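Local structure of protection of telomeres protein poz1 (Schizosaccharomyces pombe, 5WE0) at residues 167-170 against 171-174; 139-142 against 143-147; 91-94 against 95-99. The protein binds telomeric DNA and negatively regulates telomerase and telomere length. One frame throughout, in Å; residues are numbered along the deposited sequence.

Interaction 1. Residues 167-170 against 171-174; sequences FTKF and LQDW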
loop_
_atom_site.group_PDB
_atom_site.type_symbol
_atom_site.label_atom_id
_atom_site.label_comp_id
_atom_site.label_asym_id
_atom_site.label_seq_id
_atom_site.Cartn_x
_atom_site.Cartn_y
_atom_site.Cartn_z
ATOM N N PHE A 167 -11.271 14.750 -5.363
ATOM C CA PHE A 167 -11.879 14.294 -4.120
ATOM C C PHE A 167 -13.023 13.329 -4.409
ATOM O O PHE A 167 -13.129 12.257 -3.794
ATOM C CB PHE A 167 -12.387 15.499 -3.320
ATOM C CG PHE A 167 -12.813 15.160 -1.925
ATOM C CD1 PHE A 167 -12.233 14.110 -1.248
ATOM C CD2 PHE A 167 -13.838 15.849 -1.318
ATOM C CE1 PHE A 167 -12.644 13.790 0.033
ATOM C CE2 PHE A 167 -14.253 15.534 -0.048
ATOM C CZ PHE A 167 -13.656 14.511 0.632
ATOM N N THR A 168 -13.894 13.702 -5.343
ATOM C CA THR A 168 -15.036 12.862 -5.690
ATOM C C THR A 168 -14.599 11.559 -6.347
ATOM O O THR A 168 -15.052 10.480 -5.958
ATOM C CB THR A 168 -15.983 13.642 -6.597
ATOM O OG1 THR A 168 -16.646 14.647 -5.815
ATOM C CG2 THR A 168 -17.008 12.708 -7.251
ATOM N N LYS A 169 -13.740 11.652 -7.367
ATOM C CA LYS A 169 -13.152 10.471 -7.989
ATOM C C LYS A 169 -12.593 9.513 -6.943
ATOM O O LYS A 169 -12.859 8.305 -6.982
ATOM C CB LYS A 169 -12.055 10.909 -8.963
ATOM C CG LYS A 169 -11.444 9.788 -9.795
ATOM C CD LYS A 169 -12.516 8.831 -10.318
ATOM C CE LYS A 169 -11.901 7.662 -11.070
ATOM N NZ LYS A 169 -12.907 6.623 -11.439
ATOM N N PHE A 170 -11.823 10.042 -5.989
ATOM C CA PHE A 170 -11.213 9.189 -4.974
ATOM C C PHE A 170 -12.267 8.497 -4.126
ATOM O O PHE A 170 -12.112 7.321 -3.768
ATOM C CB PHE A 170 -10.279 9.995 -4.067
ATOM C CG PHE A 170 -9.650 9.163 -2.998
ATOM C CD1 PHE A 170 -8.494 8.445 -3.260
ATOM C CD2 PHE A 170 -10.247 9.045 -1.757
ATOM C CE1 PHE A 170 -7.919 7.642 -2.288
ATOM C CE2 PHE A 170 -9.691 8.255 -0.790
ATOM C CZ PHE A 170 -8.521 7.544 -1.056
ATOM N N LEU A 171 -13.350 9.200 -3.800
ATOM C CA LEU A 171 -14.353 8.610 -2.918
ATOM C C LEU A 171 -15.147 7.512 -3.622
ATOM O O LEU A 171 -15.496 6.500 -3.003
ATOM C CB LEU A 171 -15.283 9.695 -2.387
ATOM C CG LEU A 171 -14.613 10.520 -1.291
ATOM C CD1 LEU A 171 -15.487 11.710 -0.882
ATOM C CD2 LEU A 171 -14.226 9.642 -0.109
ATOM N N GLN A 172 -15.430 7.691 -4.914
ATOM C CA GLN A 172 -16.079 6.640 -5.693
ATOM C C GLN A 172 -15.211 5.390 -5.794
ATOM O O GLN A 172 -15.694 4.275 -5.579
ATOM C CB GLN A 172 -16.434 7.183 -7.075
ATOM C CG GLN A 172 -17.083 8.555 -6.995
ATOM C CD GLN A 172 -17.462 9.117 -8.346
ATOM O OE1 GLN A 172 -16.652 9.113 -9.279
ATOM N NE2 GLN A 172 -18.714 9.556 -8.479
ATOM N N ASP A 173 -13.921 5.553 -6.101
ATOM C CA ASP A 173 -13.049 4.389 -6.262
ATOM C C ASP A 173 -12.816 3.669 -4.943
ATOM O O ASP A 173 -12.795 2.436 -4.905
ATOM C CB ASP A 173 -11.711 4.801 -6.867
ATOM C CG ASP A 173 -11.840 5.325 -8.281
ATOM O OD1 ASP A 173 -12.977 5.563 -8.743
ATOM O OD2 ASP A 173 -10.789 5.520 -8.926
ATOM N N TRP A 174 -12.644 4.412 -3.845
ATOM C CA TRP A 174 -12.139 3.815 -2.617
ATOM C C TRP A 174 -12.952 4.117 -1.373
ATOM O O TRP A 174 -12.796 3.394 -0.378
ATOM C CB TRP A 174 -10.694 4.270 -2.367
ATOM C CG TRP A 174 -9.793 3.881 -3.478
ATOM C CD1 TRP A 174 -9.231 4.703 -4.413
ATOM C CD2 TRP A 174 -9.374 2.549 -3.799
ATOM N NE1 TRP A 174 -8.482 3.956 -5.299
ATOM C CE2 TRP A 174 -8.552 2.634 -4.942
ATOM C CE3 TRP A 174 -9.612 1.291 -3.224
ATOM C CZ2 TRP A 174 -7.957 1.508 -5.519
ATOM C CZ3 TRP A 174 -9.020 0.177 -3.795
ATOM C CH2 TRP A 174 -8.205 0.295 -4.940
#
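Lys169 and Asp173, one helical turn apart, close a salt bridge in which Lys169 NZ stands 2.9 Å from Asp173 OD1. The ammonium uses the syn lone pair of that oxygen, the side facing OD2, and the lysine chain passes across the carboxylate, with Lys169 CE 3.2 Å from Asp173 OD2. A bend at chi2 in an otherwise extended lysine turns the chain along the helix toward the acid. On the buried side, Leu171 reaches back over the Phe167 ring: its CD1 lies 3.9 Å from the ring centroid, 22° off the normal, a CH-pi contact over the face. Phe170 and Trp174 meet obliquely, Phe170 CE1 lying 3.9 Å from Trp174 CD1 with the planes at 44°, while Trp174 CB sits over the rim of one phenylalanine face. Behind these side chains, four i to i+4 backbone bonds set the spacing; that from Gln172 N to Thr168 O is 3.0 Å long and nearly straight at 166°. Helix 164-174 offers Phe167 and Leu171 to helix 179-188, where both touch Leu185, whereas Phe170 and Trp174 face Leu100 of helix 93-115 and, on helix 130-157, Met152 and Cys149 respectively.

Interaction 2. Residues 139-142 against 143-147; sequences KLYS and CAKAG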
loop_
_atom_site.group_PDB
_atom_site.type_symbol
_atom_site.label_atom_id
_atom_site.label_comp_id
_atom_site.label_asym_id
_atom_site.label_seq_id
_atom_site.Cartn_x
_atom_site.Cartn_y
_atom_site.Cartn_z
ATOM N N LYS A 139 -8.923 -8.757 8.973
ATOM C CA LYS A 139 -9.281 -7.678 9.894
ATOM C C LYS A 139 -8.271 -6.539 9.804
ATOM O O LYS A 139 -8.648 -5.366 9.729
ATOM C CB LYS A 139 -9.357 -8.221 11.321
ATOM C CG LYS A 139 -10.702 -8.877 11.625
ATOM C CD LYS A 139 -10.591 -9.945 12.706
ATOM C CE LYS A 139 -10.233 -9.361 14.042
ATOM N NZ LYS A 139 -10.037 -10.400 15.089
ATOM N N LEU A 140 -6.979 -6.880 9.796
ATOM C CA LEU A 140 -5.933 -5.880 9.627
ATOM C C LEU A 140 -6.053 -5.174 8.285
ATOM O O LEU A 140 -5.876 -3.953 8.205
ATOM C CB LEU A 140 -4.552 -6.538 9.770
ATOM C CG LEU A 140 -4.240 -7.068 11.170
ATOM C CD1 LEU A 140 -3.043 -8.033 11.164
ATOM C CD2 LEU A 140 -3.991 -5.888 12.119
ATOM N N TYR A 141 -6.329 -5.927 7.214
ATOM C CA TYR A 141 -6.428 -5.321 5.888
ATOM C C TYR A 141 -7.515 -4.267 5.858
ATOM O O TYR A 141 -7.334 -3.162 5.320
ATOM C CB TYR A 141 -6.721 -6.380 4.838
ATOM C CG TYR A 141 -7.046 -5.810 3.483
ATOM C CD1 TYR A 141 -6.025 -5.423 2.630
ATOM C CD2 TYR A 141 -8.369 -5.690 3.029
ATOM C CE1 TYR A 141 -6.282 -4.904 1.386
ATOM C CE2 TYR A 141 -8.636 -5.175 1.753
ATOM C CZ TYR A 141 -7.567 -4.775 0.945
ATOM O OH TYR A 141 -7.746 -4.241 -0.320
ATOM N N SER A 142 -8.684 -4.640 6.356
ATOM C CA SER A 142 -9.840 -3.765 6.332
ATOM C C SER A 142 -9.602 -2.513 7.184
ATOM O O SER A 142 -9.978 -1.410 6.792
ATOM C CB SER A 142 -11.060 -4.590 6.782
ATOM O OG SER A 142 -12.116 -3.777 7.246
ATOM N N CYS A 143 -8.965 -2.665 8.345
ATOM C CA CYS A 143 -8.620 -1.503 9.158
ATOM C C CYS A 143 -7.590 -0.622 8.443
ATOM O O CYS A 143 -7.761 0.600 8.359
ATOM C CB CYS A 143 -8.119 -1.954 10.535
ATOM S SG CYS A 143 -7.812 -0.574 11.758
ATOM N N ALA A 144 -6.512 -1.225 7.923
ATOM C CA ALA A 144 -5.486 -0.452 7.221
ATOM C C ALA A 144 -6.072 0.292 6.029
ATOM O O ALA A 144 -5.765 1.468 5.809
ATOM C CB ALA A 144 -4.349 -1.360 6.756
ATOM N N LYS A 145 -6.893 -0.389 5.227
ATOM C CA LYS A 145 -7.443 0.252 4.041
ATOM C C LYS A 145 -8.325 1.442 4.407
ATOM O O LYS A 145 -8.245 2.501 3.770
ATOM C CB LYS A 145 -8.236 -0.742 3.212
ATOM C CG LYS A 145 -8.804 -0.148 1.944
ATOM C CD LYS A 145 -9.710 -1.126 1.265
ATOM C CE LYS A 145 -10.290 -0.532 -0.003
ATOM N NZ LYS A 145 -11.224 -1.522 -0.614
ATOM N N ALA A 146 -9.185 1.283 5.421
ATOM C CA ALA A 146 -10.059 2.380 5.824
ATOM C C ALA A 146 -9.253 3.554 6.368
ATOM O O ALA A 146 -9.602 4.719 6.136
ATOM C CB ALA A 146 -11.064 1.904 6.870
ATOM N N GLY A 147 -8.170 3.265 7.094
ATOM C CA GLY A 147 -7.328 4.337 7.596
ATOM C C GLY A 147 -6.662 5.134 6.488
ATOM O O GLY A 147 -6.582 6.358 6.560
HETATM O O HOH W 1 -10.197 -3.980 -1.362
#
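Tyr141 and Lys145 are joined through a water rather than directly. The water lies 2.7 Å from Tyr141 OH, at the edge of the ring and in its plane, and accepts a bond from Lys145 NZ at 2.8 Å. The two side chains run side by side and point the same way. Lys145 is extended throughout, with CG anti to the backbone N (chi1 -178°), which carries its ammonium out beside the phenol oxygen; one water then suffices to span the gap. Direct contact between the pair is slight, the closest approach of the side chains being Lys145 CD to Tyr141 OH, 4.0 Å.

The backbone bonds are those of a regular alpha helix. Cys143, Ala144, Lys145 and Ala146 each donate to the carbonyl four residues earlier; among them Ala144 N meets Leu140 O at 2.8 Å and 169°, and Lys145 N meets Tyr141 O, also at 2.8 Å. The small methyl of Ala144 rests against the carbonyl of the preceding turn, its CB 3.3 Å from Leu140 O.

Packing beyond the turn divides by face. Tyr141 touches Leu103, Glu104 and Glu107 of helix 93-115, while Cys143 and Ala144 touch Val215 of helix 209-230. Leu140 and Cys143 also pack on apolar side chains of another protein's chain. The i to i+4 spacing puts Tyr141 and Lys145 on one flank of helix 130-157, a long helix that packs on helices 93-115 and 209-230 in an all-helical fold.

Interaction 3. Residues 91-94 against 95-99; sequences WEYS and LISNA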
loop_
_atom_site.group_PDB
_atom_site.type_symbol
_atom_site.label_atom_id
_atom_site.label_comp_id
_atom_site.label_asym_id
_atom_site.label_seq_id
_atom_site.Cartn_x
_atom_site.Cartn_y
_atom_site.Cartn_z
ATOM N N TRP A 91 0.845 12.322 0.892
ATOM C CA TRP A 91 -0.586 12.202 0.632
ATOM C C TRP A 91 -0.860 12.966 -0.653
ATOM O O TRP A 91 -1.132 14.166 -0.664
ATOM C CB TRP A 91 -1.406 12.719 1.807
ATOM C CG TRP A 91 -1.159 11.910 3.030
ATOM C CD1 TRP A 91 -0.346 12.237 4.073
ATOM C CD2 TRP A 91 -1.713 10.618 3.338
ATOM N NE1 TRP A 91 -0.366 11.239 5.014
ATOM C CE2 TRP A 91 -1.195 10.231 4.586
ATOM C CE3 TRP A 91 -2.605 9.759 2.679
ATOM C CZ2 TRP A 91 -1.520 9.011 5.186
ATOM C CZ3 TRP A 91 -2.942 8.567 3.280
ATOM C CH2 TRP A 91 -2.392 8.199 4.524
ATOM N N GLU A 92 -0.742 12.270 -1.762
ATOM C CA GLU A 92 -1.108 12.820 -3.051
ATOM C C GLU A 92 -2.093 11.827 -3.653
ATOM O O GLU A 92 -1.879 10.611 -3.575
ATOM C CB GLU A 92 0.141 13.032 -3.940
ATOM C CG GLU A 92 -0.148 13.767 -5.258
ATOM C CD GLU A 92 -0.547 12.861 -6.424
ATOM O OE1 GLU A 92 0.184 11.872 -6.695
ATOM O OE2 GLU A 92 -1.618 13.134 -7.059
ATOM N N TYR A 93 -3.194 12.347 -4.198
ATOM C CA TYR A 93 -4.324 11.512 -4.613
ATOM C C TYR A 93 -3.888 10.371 -5.526
ATOM O O TYR A 93 -4.255 9.207 -5.313
ATOM C CB TYR A 93 -5.371 12.381 -5.316
ATOM C CG TYR A 93 -6.178 11.621 -6.296
ATOM C CD1 TYR A 93 -7.066 10.616 -5.857
ATOM C CD2 TYR A 93 -6.034 11.847 -7.673
ATOM C CE1 TYR A 93 -7.806 9.863 -6.758
ATOM C CE2 TYR A 93 -6.773 11.092 -8.591
ATOM C CZ TYR A 93 -7.660 10.099 -8.118
ATOM O OH TYR A 93 -8.406 9.337 -8.988
ATOM N N SER A 94 -3.106 10.693 -6.561
ATOM C CA SER A 94 -2.745 9.699 -7.562
ATOM C C SER A 94 -1.878 8.595 -6.953
ATOM O O SER A 94 -2.139 7.402 -7.161
ATOM C CB SER A 94 -2.035 10.384 -8.727
ATOM O OG SER A 94 -1.667 9.446 -9.719
ATOM N N LEU A 95 -0.868 8.981 -6.160
ATOM C CA LEU A 95 0.007 8.007 -5.515
ATOM C C LEU A 95 -0.773 7.109 -4.562
ATOM O O LEU A 95 -0.621 5.882 -4.588
ATOM C CB LEU A 95 1.136 8.729 -4.772
ATOM C CG LEU A 95 2.031 7.908 -3.836
ATOM C CD1 LEU A 95 2.913 6.935 -4.611
ATOM C CD2 LEU A 95 2.878 8.806 -2.926
ATOM N N ILE A 96 -1.599 7.707 -3.693
ATOM C CA ILE A 96 -2.318 6.920 -2.694
ATOM C C ILE A 96 -3.345 6.008 -3.361
ATOM O O ILE A 96 -3.576 4.880 -2.920
ATOM C CB ILE A 96 -2.977 7.849 -1.657
ATOM C CG1 ILE A 96 -1.917 8.637 -0.864
ATOM C CG2 ILE A 96 -3.868 7.026 -0.723
ATOM C CD1 ILE A 96 -0.852 7.749 -0.159
ATOM N N SER A 97 -3.960 6.461 -4.435
ATOM C CA SER A 97 -4.867 5.596 -5.177
ATOM C C SER A 97 -4.125 4.385 -5.748
ATOM O O SER A 97 -4.643 3.259 -5.710
ATOM C CB SER A 97 -5.545 6.418 -6.277
ATOM O OG SER A 97 -6.660 5.754 -6.806
ATOM N N ASN A 98 -2.913 4.596 -6.289
ATOM C CA ASN A 98 -2.108 3.478 -6.776
ATOM C C ASN A 98 -1.703 2.554 -5.638
ATOM O O ASN A 98 -1.738 1.324 -5.782
ATOM C CB ASN A 98 -0.863 3.987 -7.494
ATOM C CG ASN A 98 -1.188 4.688 -8.811
ATOM O OD1 ASN A 98 -2.290 4.573 -9.334
ATOM N ND2 ASN A 98 -0.221 5.424 -9.344
ATOM N N ALA A 99 -1.324 3.133 -4.496
ATOM C CA ALA A 99 -0.960 2.322 -3.343
ATOM C C ALA A 99 -2.122 1.431 -2.903
ATOM O O ALA A 99 -1.905 0.286 -2.492
ATOM C CB ALA A 99 -0.502 3.226 -2.199
HETATM O O HOH W 2 -9.015 7.095 -7.092
HETATM O O HOH W 3 -3.385 7.089 -10.118
#
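Glu92 caps the start of helix 93-115, receiving the amide of Leu95 on one carboxylate oxygen. From CB the chain leaves with CG anti to the backbone N, then bends at chi2 (-88°), folding the carboxylate back over the first helical turn. Its CD carries two oxygens with separate tasks: OE1 takes Leu95 N at 3.1 Å, and OE2 takes Ser94 N at 2.9 Å. Both amides approach from well above the carboxylate plane, more than 50° out of it. OE1 also lies 3.8 Å from Leu95 CB. Beyond the helix, the same oxygen is salt-bridged to a basic side chain on the chain of another protein. The main-chain carbonyl of Glu92 starts the regular ladder, Ile96 N reaching Glu92 O at 2.9 Å in a nearly straight bond.

Just before the cap, Trp91 CE3 lies against Ile96 CG1 at 3.8 Å, with the tryptophan ring oblique to it. Two waters add bridges on the polar flank: one joins Tyr93 OH to Ser97 OG, the water lying 2.7 Å from Ser97 OG, which is also hydrogen-bonded to Trp174 NE1, and the other joins Ser94 OG to Asn98 OD1, to which it donates. Asn98 ND2 turns to an acidic side chain of the other protein.

A carboxylate at the N-cap satisfies two first-turn amides that have no helical carbonyl before them, and its negative charge probably interacts favourably with the positive end of the helix dipole. The same oxygen, OE1, serves both the helix cap and the contact with the other protein.

How the interactions relate
Interactions 3, 2 and 1 follow one another along the chain, on helices 93-115, 130-157 and 164-174. The centres of interactions 1 and 3 are about 11 Å apart, and their side chains meet: Trp174 reaches Ser97, and Phe170 CB packs on Tyr93 CE1. Interaction 2 lies about 17 Å from interaction 1, which it touches through Lys145 CE against Trp174 CE3, and about 16 Å from interaction 3, which it does not touch. Trp174, at the end of helix 164-174, thus packs against both helix 93-115 and helix 130-157 and ties the three successive helices together, while interactions 2 and 3 each also reach another protein's chain.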